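Local coordinates for acyl-coenzyme A oxidase 3 (Yarrowia lipolytica, PDB 5YS9) that oxidises saturated acyl-CoA thioesters to trans-2-enoyl-CoA with FAD and molecular oxygen, releasing hydrogen peroxide in peroxisomal fatty acid beta-oxidation, at the interface of chains A and B. Sequence-based numbering; all coordinates share one arbitrary frame. Chains: chain A/B, Acyl-coenzyme A oxidase 3.

Contact 1: the interface of chains A and B. Residues chain A 331, 333-334, 342; chain B 168-170.
In this acyl-CoA oxidase dimer, the phenyl ring of A:Phe334 carries B:Asn170 on one face: the CB methylene of B:Asn170 sits over the ring, 3.7 Å from its centroid and displaced toward the rim, in a CH-pi contact. The amide plane of B:Asn170 stacks on the phenyl ring, 29° from parallel, the two side chains sliding past each other in opposite directions, so that CG of B:Asn170 comes to 3.6 Å from CD1 of A:Phe334. Farther round the rim, CE2 of A:Phe334 touches CB of B:Ser169. A:Gln333 and A:Phe334 also belong to an FAD pocket, and the contact joins their loop to residues 168-170 of the other subunit. The side chain of A:Gln333, its CG anti to the backbone N and bent at chi2 (85°), offers OE1 to two backbone N-H groups. B:Gly168 N donates at 2.9 Å to OE1 of A:Gln333, in the carbonyl plane and on a lone pair; B:Asn170 N binds the same oxygen more linearly but from above that plane. The amide of B:Asn170, with CG anti to its backbone N (chi1 -171°), meets the extended A:Glu342 tip to tip. Its ND2 donates at 2.6 Å to OE1 of A:Glu342 from above the carboxylate plane, while the acceptor lies in the amide plane. That carboxylate oxygen also takes the backbone N-H of A:Phe334 on its anti lone pair, tying the glutamate to the loop that presents the ring.

Contact 2: the interface of chains A and B. Residues chain A 672-674, 677, 681-682, 685-686; chain B 206-207, 234, 236-239.
Arginine-to-carbonyl hydrogen bonds join the C-terminal segment of one acyl-CoA oxidase subunit, including helix 677-685, to loops of the other. NH2 of B:Arg234 reaches O of A:Pro672 at 2.6 Å, in the carbonyl plane on a lone pair. In the opposite direction, NH1 of A:Arg673 approaches O of B:Ser238 at 2.5 Å from above the carbonyl plane, after a chain bent at chi2 and chi3. A:Arg682, its CG anti to the backbone N (chi1 -151°), is extended to NE and gives NH1 to O of B:Ser237 at 2.7 Å, again above the plane. NH1 of A:Arg682 also donates to the phenol OH of A:Tyr677, which lies in the guanidinium plane.

Both faces of the B:His239 imidazole are covered. A:Tyr677 crosses obliquely over one, its CE1 3.4 Å from CG of B:His239 and offset toward the rim; the other carries CD of B:Arg234 over its centre. CB of A:Arg682 lies over the tyrosine ring, with CD2 of A:Leu681 at its edge. An alanine in place of A:Tyr677 would remove the cover on this imidazole face and the phenol partner of A:Arg682, and would probably loosen both side chains.

Apolar contacts flank this core. A:Pro674 slides past B:His206, its CA over the centre of the imidazole face and its CB 3.8 Å from CG of B:His206. CZ of A:Phe686 packs obliquely against CG1 of B:Val236 at 3.9 Å, while CE2 of A:Phe686 lies over one face of the A:Arg682 guanidinium, toward its rim.

Contact 3: the interface of chains A and B. Residues chain A 18-20, 331-333, 342, 433, 656; chain B 165-167, 175, 193, 195.
Hydrogen bonds reach backbone carbonyls and a carboxylate. A:Arg331, bent at chi2 (75°), brings NH1 to O of B:Leu165 at 2.9 Å; NH1 lies in the carbonyl plane on a lone pair of O, and that oxygen lies in the guanidinium plane. The same nitrogen also donates to OH of A:Tyr656, which helps fix the guanidinium. O of B:Gly166 lies over one guanidinium face, where no N-H points at it. That carbonyl is taken instead by NE2 of A:Gln333 at 3.2 Å, in plane; NE2 also binds O of A:Arg332, so both amide hydrogens are used and the rotation of the amide is set. OG1 of A:Thr19 donates to OE1 of B:Glu175 at 2.5 Å, from above the carboxylate plane.

Flat groups also meet tip to tip. The amides of A:Asn18 and B:Asn193 stack 7° from parallel. The carboxylate of A:Glu342, nearly coplanar with the B:His167 ring, points OE2 at its CE1.

In apolar contact, B:Leu165 sets CG 3.8 Å from CD1 of A:Tyr656 and points CD1 toward A:His433.

On chain B, residues 165-167 follow strand 158-161; chain A meets them with its N-terminal segment, the stretch after helix 300-330, the short 431-435 turn and helix 655-666.

Contact 1: the interface of chains A and B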
loop_
_atom_site.group_PDB
_atom_site.type_symbol
_atom_site.label_atom_id
_atom_site.label_comp_id
_atom_site.label_asym_id
_atom_site.label_seq_id
_atom_site.Cartn_x
_atom_site.Cartn_y
_atom_site.Cartn_z
ATOM N N ARG A 331 -17.050 13.398 10.675
ATOM C CA ARG A 331 -17.795 12.477 9.835
ATOM C C ARG A 331 -18.715 11.575 10.624
ATOM O O ARG A 331 -18.284 10.857 11.487
ATOM C CB ARG A 331 -16.859 11.647 8.973
ATOM C CG ARG A 331 -17.533 10.487 8.264
ATOM C CD ARG A 331 -18.377 10.921 7.089
ATOM N NE ARG A 331 -18.830 9.776 6.325
ATOM C CZ ARG A 331 -19.294 9.828 5.089
ATOM N NH1 ARG A 331 -19.382 10.976 4.466
ATOM N NH2 ARG A 331 -19.666 8.724 4.482
ATOM N N GLN A 333 -21.327 8.457 10.566
ATOM C CA GLN A 333 -21.974 7.341 9.915
ATOM C C GLN A 333 -22.540 6.351 10.924
ATOM O O GLN A 333 -21.825 5.835 11.754
ATOM C CB GLN A 333 -21.012 6.660 8.948
ATOM C CG GLN A 333 -21.700 5.918 7.826
ATOM C CD GLN A 333 -22.046 6.788 6.643
ATOM O OE1 GLN A 333 -22.280 6.288 5.559
ATOM N NE2 GLN A 333 -22.074 8.082 6.844
ATOM N N PHE A 334 -23.836 6.108 10.851
ATOM C CA PHE A 334 -24.509 5.079 11.633
ATOM C C PHE A 334 -24.888 5.610 13.002
ATOM O O PHE A 334 -24.196 6.442 13.563
ATOM C CB PHE A 334 -23.643 3.835 11.786
ATOM C CG PHE A 334 -23.552 3.010 10.551
ATOM C CD1 PHE A 334 -24.647 2.340 10.077
ATOM C CD2 PHE A 334 -22.366 2.908 9.864
ATOM C CE1 PHE A 334 -24.566 1.585 8.936
ATOM C CE2 PHE A 334 -22.279 2.157 8.723
ATOM C CZ PHE A 334 -23.382 1.492 8.257
ATOM N N GLU A 342 -26.448 10.444 13.960
ATOM C CA GLU A 342 -25.417 9.464 13.724
ATOM C C GLU A 342 -24.119 9.810 14.431
ATOM O O GLU A 342 -23.743 10.955 14.547
ATOM C CB GLU A 342 -25.158 9.338 12.235
ATOM C CG GLU A 342 -26.159 8.477 11.517
ATOM C CD GLU A 342 -25.930 8.470 10.039
ATOM O OE1 GLU A 342 -25.311 7.530 9.540
ATOM O OE2 GLU A 342 -26.370 9.407 9.378
ATOM N N GLY B 168 -22.016 6.769 2.729
ATOM C CA GLY B 168 -21.570 5.672 1.902
ATOM C C GLY B 168 -22.009 4.334 2.451
ATOM O O GLY B 168 -22.852 3.691 1.884
ATOM N N SER B 169 -21.443 3.923 3.571
ATOM C CA SER B 169 -21.820 2.674 4.210
ATOM C C SER B 169 -23.238 2.624 4.743
ATOM O O SER B 169 -23.923 1.635 4.583
ATOM C CB SER B 169 -20.847 2.352 5.327
ATOM O OG SER B 169 -19.533 2.445 4.861
ATOM N N ASN B 170 -23.677 3.699 5.373
ATOM C CA ASN B 170 -25.002 3.721 5.944
ATOM C C ASN B 170 -26.022 4.104 4.904
ATOM O O ASN B 170 -26.561 5.191 4.902
ATOM C CB ASN B 170 -25.080 4.653 7.139
ATOM C CG ASN B 170 -26.387 4.524 7.878
ATOM O OD1 ASN B 170 -27.070 3.527 7.753
ATOM N ND2 ASN B 170 -26.743 5.534 8.643
#

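Contact 2: the interface of chains A and B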
loop_
_atom_site.group_PDB
_atom_site.type_symbol
_atom_site.label_atom_id
_atom_site.label_comp_id
_atom_site.label_asym_id
_atom_site.label_seq_id
_atom_site.Cartn_x
_atom_site.Cartn_y
_atom_site.Cartn_z
ATOM N N PRO A 672 -21.587 19.650 -20.163
ATOM C CA PRO A 672 -21.947 18.298 -19.736
ATOM C C PRO A 672 -21.439 17.190 -20.683
ATOM O O PRO A 672 -21.619 16.002 -20.399
ATOM C CB PRO A 672 -23.453 18.329 -19.773
ATOM C CG PRO A 672 -23.777 19.298 -20.881
ATOM C CD PRO A 672 -22.728 20.355 -20.810
ATOM N N ARG A 673 -20.860 17.524 -21.815
ATOM C CA ARG A 673 -20.404 16.439 -22.655
ATOM C C ARG A 673 -18.900 16.377 -22.754
ATOM O O ARG A 673 -18.220 17.372 -22.628
ATOM C CB ARG A 673 -21.140 16.347 -23.996
ATOM C CG ARG A 673 -21.034 17.532 -24.905
ATOM C CD ARG A 673 -22.371 17.869 -25.526
ATOM N NE ARG A 673 -22.669 19.263 -25.271
ATOM C CZ ARG A 673 -23.836 19.727 -24.875
ATOM N NH1 ARG A 673 -24.860 18.923 -24.716
ATOM N NH2 ARG A 673 -23.969 21.010 -24.651
ATOM N N PRO A 674 -18.390 15.168 -22.883
ATOM C CA PRO A 674 -16.955 14.963 -22.845
ATOM C C PRO A 674 -16.281 15.492 -24.081
ATOM O O PRO A 674 -16.926 15.533 -25.107
ATOM C CB PRO A 674 -16.807 13.416 -22.802
ATOM C CG PRO A 674 -18.069 12.876 -23.309
ATOM C CD PRO A 674 -19.133 13.909 -23.066
ATOM N N TYR A 677 -17.076 13.457 -27.219
ATOM C CA TYR A 677 -18.465 13.120 -27.442
ATOM C C TYR A 677 -18.820 12.875 -28.896
ATOM O O TYR A 677 -19.454 11.892 -29.222
ATOM C CB TYR A 677 -19.362 14.208 -26.860
ATOM C CG TYR A 677 -20.825 13.980 -27.092
ATOM C CD1 TYR A 677 -21.504 12.995 -26.414
ATOM C CD2 TYR A 677 -21.529 14.743 -27.993
ATOM C CE1 TYR A 677 -22.838 12.779 -26.628
ATOM C CE2 TYR A 677 -22.867 14.529 -28.210
ATOM C CZ TYR A 677 -23.514 13.547 -27.521
ATOM O OH TYR A 677 -24.843 13.334 -27.734
ATOM N N LEU A 681 -18.072 8.737 -28.129
ATOM C CA LEU A 681 -19.300 8.395 -27.423
ATOM C C LEU A 681 -20.607 8.493 -28.208
ATOM O O LEU A 681 -21.423 7.606 -28.152
ATOM C CB LEU A 681 -19.407 9.213 -26.146
ATOM C CG LEU A 681 -20.631 8.860 -25.326
ATOM C CD1 LEU A 681 -20.573 7.426 -24.857
ATOM C CD2 LEU A 681 -20.783 9.793 -24.156
ATOM N N ARG A 682 -20.787 9.561 -28.965
ATOM C CA ARG A 682 -21.995 9.720 -29.758
ATOM C C ARG A 682 -22.149 8.718 -30.894
ATOM O O ARG A 682 -23.211 8.169 -31.075
ATOM C CB ARG A 682 -22.138 11.142 -30.271
ATOM C CG ARG A 682 -23.579 11.542 -30.467
ATOM C CD ARG A 682 -23.712 12.780 -31.315
ATOM N NE ARG A 682 -24.975 12.799 -32.030
ATOM C CZ ARG A 682 -26.149 12.985 -31.453
ATOM N NH1 ARG A 682 -26.219 13.175 -30.155
ATOM N NH2 ARG A 682 -27.249 12.978 -32.175
ATOM N N LEU A 685 -23.264 5.320 -28.938
ATOM C CA LEU A 685 -24.685 5.352 -28.496
ATOM C C LEU A 685 -25.670 5.381 -29.661
ATOM O O LEU A 685 -26.741 4.820 -29.540
ATOM C CB LEU A 685 -25.040 6.542 -27.604
ATOM C CG LEU A 685 -24.288 6.725 -26.306
ATOM C CD1 LEU A 685 -24.582 8.104 -25.766
ATOM C CD2 LEU A 685 -24.686 5.693 -25.291
ATOM N N PHE A 686 -25.322 6.062 -30.751
ATOM C CA PHE A 686 -26.206 6.186 -31.924
ATOM C C PHE A 686 -25.847 5.296 -33.109
ATOM O O PHE A 686 -26.356 5.498 -34.179
ATOM C CB PHE A 686 -26.306 7.652 -32.343
ATOM C CG PHE A 686 -27.072 8.448 -31.366
ATOM C CD1 PHE A 686 -28.463 8.377 -31.351
ATOM C CD2 PHE A 686 -26.423 9.154 -30.354
ATOM C CE1 PHE A 686 -29.193 9.053 -30.389
ATOM C CE2 PHE A 686 -27.152 9.846 -29.393
ATOM C CZ PHE A 686 -28.531 9.798 -29.406
ATOM N N HIS B 206 -19.889 12.213 -17.596
ATOM C CA HIS B 206 -19.886 12.400 -19.027
ATOM C C HIS B 206 -20.729 11.440 -19.828
ATOM O O HIS B 206 -21.110 11.747 -20.923
ATOM C CB HIS B 206 -18.455 12.344 -19.527
ATOM C CG HIS B 206 -17.645 13.529 -19.140
ATOM N ND1 HIS B 206 -18.172 14.795 -19.083
ATOM C CD2 HIS B 206 -16.347 13.648 -18.799
ATOM C CE1 HIS B 206 -17.233 15.643 -18.722
ATOM N NE2 HIS B 206 -16.117 14.971 -18.540
ATOM N N SER B 207 -20.964 10.254 -19.297
ATOM C CA SER B 207 -21.529 9.181 -20.089
ATOM C C SER B 207 -23.025 8.915 -20.011
ATOM O O SER B 207 -23.638 8.605 -21.010
ATOM C CB SER B 207 -20.760 7.895 -19.818
ATOM O OG SER B 207 -19.496 8.191 -19.284
ATOM N N ARG B 234 -29.944 13.327 -18.674
ATOM C CA ARG B 234 -29.647 14.043 -19.881
ATOM C C ARG B 234 -30.680 13.815 -20.928
ATOM O O ARG B 234 -31.232 12.753 -21.007
ATOM C CB ARG B 234 -28.332 13.602 -20.489
ATOM C CG ARG B 234 -27.114 13.937 -19.672
ATOM C CD ARG B 234 -25.863 13.432 -20.395
ATOM N NE ARG B 234 -24.674 14.152 -19.960
ATOM C CZ ARG B 234 -23.926 13.809 -18.913
ATOM N NH1 ARG B 234 -24.230 12.749 -18.150
ATOM N NH2 ARG B 234 -22.873 14.567 -18.608
ATOM N N VAL B 236 -31.192 12.905 -24.511
ATOM C CA VAL B 236 -30.503 11.864 -25.239
ATOM C C VAL B 236 -29.898 12.403 -26.535
ATOM O O VAL B 236 -28.780 12.105 -26.897
ATOM C CB VAL B 236 -31.568 10.752 -25.493
ATOM C CG1 VAL B 236 -31.291 9.870 -26.680
ATOM C CG2 VAL B 236 -31.756 9.950 -24.226
ATOM N N SER B 237 -30.704 13.185 -27.226
ATOM C CA SER B 237 -30.336 13.855 -28.457
ATOM C C SER B 237 -29.074 14.749 -28.341
ATOM O O SER B 237 -28.239 14.724 -29.224
ATOM C CB SER B 237 -31.519 14.712 -28.885
ATOM O OG SER B 237 -31.292 15.227 -30.140
ATOM N N SER B 238 -28.971 15.572 -27.295
ATOM C CA SER B 238 -27.909 16.572 -27.217
ATOM C C SER B 238 -26.892 16.272 -26.097
ATOM O O SER B 238 -25.847 16.981 -25.957
ATOM C CB SER B 238 -28.522 17.954 -27.005
ATOM O OG SER B 238 -29.100 18.090 -25.686
ATOM N N HIS B 239 -27.209 15.279 -25.273
ATOM C CA HIS B 239 -26.427 15.004 -24.068
ATOM C C HIS B 239 -26.420 16.104 -23.005
ATOM O O HIS B 239 -25.612 16.041 -22.074
ATOM C CB HIS B 239 -25.008 14.642 -24.422
ATOM C CG HIS B 239 -24.550 13.396 -23.760
ATOM N ND1 HIS B 239 -23.480 13.353 -22.888
ATOM C CD2 HIS B 239 -25.027 12.135 -23.841
ATOM C CE1 HIS B 239 -23.313 12.105 -22.469
ATOM N NE2 HIS B 239 -24.233 11.349 -23.038
#

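Contact 3: the interface of chains A and B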
loop_
_atom_site.group_PDB
_atom_site.type_symbol
_atom_site.label_atom_id
_atom_site.label_comp_id
_atom_site.label_asym_id
_atom_site.label_seq_id
_atom_site.Cartn_x
_atom_site.Cartn_y
_atom_site.Cartn_z
ATOM N N ASN A 18 -26.954 20.775 9.427
ATOM C CA ASN A 18 -27.202 19.664 8.540
ATOM C C ASN A 18 -25.887 18.978 8.216
ATOM O O ASN A 18 -24.867 19.329 8.761
ATOM C CB ASN A 18 -27.967 20.101 7.288
ATOM C CG ASN A 18 -27.179 21.033 6.409
ATOM O OD1 ASN A 18 -26.022 20.807 6.124
ATOM N ND2 ASN A 18 -27.820 22.079 5.956
ATOM N N THR A 19 -25.915 17.980 7.356
ATOM C CA THR A 19 -24.723 17.232 7.058
ATOM C C THR A 19 -23.655 18.147 6.492
ATOM O O THR A 19 -22.500 18.037 6.841
ATOM C CB THR A 19 -25.041 16.142 6.035
ATOM O OG1 THR A 19 -25.892 15.176 6.639
ATOM C CG2 THR A 19 -23.797 15.454 5.561
ATOM N N PHE A 20 -24.054 19.040 5.609
ATOM C CA PHE A 20 -23.155 20.016 5.031
ATOM C C PHE A 20 -22.584 21.059 5.990
ATOM O O PHE A 20 -21.427 21.414 5.888
ATOM C CB PHE A 20 -23.841 20.701 3.855
ATOM C CG PHE A 20 -22.910 21.446 2.970
ATOM C CD1 PHE A 20 -22.009 20.772 2.187
ATOM C CD2 PHE A 20 -22.927 22.818 2.926
ATOM C CE1 PHE A 20 -21.149 21.448 1.370
ATOM C CE2 PHE A 20 -22.064 23.502 2.111
ATOM C CZ PHE A 20 -21.173 22.816 1.334
ATOM N N ARG A 331 -17.050 13.398 10.675
ATOM C CA ARG A 331 -17.795 12.477 9.835
ATOM C C ARG A 331 -18.715 11.575 10.624
ATOM O O ARG A 331 -18.284 10.857 11.487
ATOM C CB ARG A 331 -16.859 11.647 8.973
ATOM C CG ARG A 331 -17.533 10.487 8.264
ATOM C CD ARG A 331 -18.377 10.921 7.089
ATOM N NE ARG A 331 -18.830 9.776 6.325
ATOM C CZ ARG A 331 -19.294 9.828 5.089
ATOM N NH1 ARG A 331 -19.382 10.976 4.466
ATOM N NH2 ARG A 331 -19.666 8.724 4.482
ATOM N N ARG A 332 -19.993 11.604 10.298
ATOM C CA ARG A 332 -20.953 10.800 11.008
ATOM C C ARG A 332 -21.439 9.689 10.106
ATOM O O ARG A 332 -21.860 9.937 9.001
ATOM C CB ARG A 332 -22.144 11.650 11.429
ATOM C CG ARG A 332 -21.887 12.650 12.530
ATOM C CD ARG A 332 -23.186 13.319 12.944
ATOM N NE ARG A 332 -22.994 14.429 13.872
ATOM C CZ ARG A 332 -23.073 14.322 15.188
ATOM N NH1 ARG A 332 -23.331 13.159 15.743
ATOM N NH2 ARG A 332 -22.887 15.379 15.942
ATOM N N GLN A 333 -21.327 8.457 10.566
ATOM C CA GLN A 333 -21.974 7.341 9.915
ATOM C C GLN A 333 -22.540 6.351 10.924
ATOM O O GLN A 333 -21.825 5.835 11.754
ATOM C CB GLN A 333 -21.012 6.660 8.948
ATOM C CG GLN A 333 -21.700 5.918 7.826
ATOM C CD GLN A 333 -22.046 6.788 6.643
ATOM O OE1 GLN A 333 -22.280 6.288 5.559
ATOM N NE2 GLN A 333 -22.074 8.082 6.844
ATOM N N GLU A 342 -26.448 10.444 13.960
ATOM C CA GLU A 342 -25.417 9.464 13.724
ATOM C C GLU A 342 -24.119 9.810 14.431
ATOM O O GLU A 342 -23.743 10.955 14.547
ATOM C CB GLU A 342 -25.158 9.338 12.235
ATOM C CG GLU A 342 -26.159 8.477 11.517
ATOM C CD GLU A 342 -25.930 8.470 10.039
ATOM O OE1 GLU A 342 -25.311 7.530 9.540
ATOM O OE2 GLU A 342 -26.370 9.407 9.378
ATOM N N HIS A 433 -13.876 8.765 0.008
ATOM C CA HIS A 433 -13.216 10.068 -0.154
ATOM C C HIS A 433 -11.685 9.997 0.008
ATOM O O HIS A 433 -10.975 10.948 -0.334
ATOM C CB HIS A 433 -13.832 11.067 0.805
ATOM C CG HIS A 433 -15.295 11.250 0.590
ATOM N ND1 HIS A 433 -16.198 11.231 1.621
ATOM C CD2 HIS A 433 -16.018 11.372 -0.542
ATOM C CE1 HIS A 433 -17.412 11.400 1.137
ATOM N NE2 HIS A 433 -17.326 11.524 -0.171
ATOM N N TYR A 656 -16.839 19.103 3.675
ATOM C CA TYR A 656 -17.660 19.039 2.474
ATOM C C TYR A 656 -17.642 20.305 1.634
ATOM O O TYR A 656 -17.615 20.237 0.422
ATOM C CB TYR A 656 -19.085 18.669 2.860
ATOM C CG TYR A 656 -19.117 17.385 3.641
ATOM C CD1 TYR A 656 -18.524 16.216 3.134
ATOM C CD2 TYR A 656 -19.725 17.324 4.891
ATOM C CE1 TYR A 656 -18.558 15.026 3.847
ATOM C CE2 TYR A 656 -19.760 16.136 5.622
ATOM C CZ TYR A 656 -19.177 14.995 5.112
ATOM O OH TYR A 656 -19.219 13.846 5.848
ATOM N N LEU B 165 -22.431 12.406 -0.608
ATOM C CA LEU B 165 -21.258 12.958 0.018
ATOM C C LEU B 165 -21.310 12.645 1.503
ATOM O O LEU B 165 -20.317 12.305 2.103
ATOM C CB LEU B 165 -21.266 14.465 -0.204
ATOM C CG LEU B 165 -19.979 15.271 -0.215
ATOM C CD1 LEU B 165 -18.857 14.547 -0.919
ATOM C CD2 LEU B 165 -20.207 16.637 -0.821
ATOM N N GLY B 166 -22.493 12.783 2.076
ATOM C CA GLY B 166 -22.797 12.405 3.432
ATOM C C GLY B 166 -22.768 10.947 3.815
ATOM O O GLY B 166 -22.417 10.630 4.924
ATOM N N HIS B 167 -23.238 10.074 2.938
ATOM C CA HIS B 167 -23.388 8.671 3.274
ATOM C C HIS B 167 -22.847 7.686 2.267
ATOM O O HIS B 167 -23.208 7.721 1.115
ATOM C CB HIS B 167 -24.855 8.370 3.495
ATOM C CG HIS B 167 -25.466 9.177 4.583
ATOM N ND1 HIS B 167 -25.529 8.741 5.881
ATOM C CD2 HIS B 167 -26.030 10.402 4.569
ATOM C CE1 HIS B 167 -26.108 9.660 6.623
ATOM N NE2 HIS B 167 -26.422 10.678 5.850
ATOM N N GLU B 175 -29.983 10.959 2.355
ATOM C CA GLU B 175 -30.835 12.121 2.521
ATOM C C GLU B 175 -31.669 12.525 1.288
ATOM O O GLU B 175 -32.634 13.279 1.436
ATOM C CB GLU B 175 -29.999 13.272 3.013
ATOM C CG GLU B 175 -29.381 13.023 4.397
ATOM C CD GLU B 175 -28.604 14.235 4.878
ATOM O OE1 GLU B 175 -27.361 14.167 4.878
ATOM O OE2 GLU B 175 -29.228 15.283 5.196
ATOM N N ASN B 193 -29.665 19.221 0.909
ATOM C CA ASN B 193 -28.457 19.991 1.136
ATOM C C ASN B 193 -27.287 19.403 0.355
ATOM O O ASN B 193 -27.378 18.315 -0.164
ATOM C CB ASN B 193 -28.126 20.153 2.629
ATOM C CG ASN B 193 -27.767 18.849 3.310
ATOM O OD1 ASN B 193 -28.613 18.195 3.889
ATOM N ND2 ASN B 193 -26.508 18.486 3.265
ATOM N N GLY B 195 -24.641 18.220 1.308
ATOM C CA GLY B 195 -24.200 16.998 1.930
ATOM C C GLY B 195 -24.820 15.791 1.268
ATOM O O GLY B 195 -24.238 14.741 1.247
#

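Contacts 1 and 3 form one continuous patch, their C-alpha centres about 8 Å apart and both using A:Arg331, A:Gln333 and A:Glu342. The amide of A:Gln333 serves both, so one side chain spans neighbouring parts of one partner loop. Because A:Arg331 and A:Gln333 also line an FAD pocket, this patch probably couples subunit pairing to cofactor binding. Contact 2 stands apart, its C-alpha centre about 34 Å from that of contact 1 and 30 Å from that of contact 3, where the C-terminal segment reaches across. Twofold symmetry duplicates every contact, consistent with a homodimer in the crystal, although the protein has been described as part of a heteropentamer.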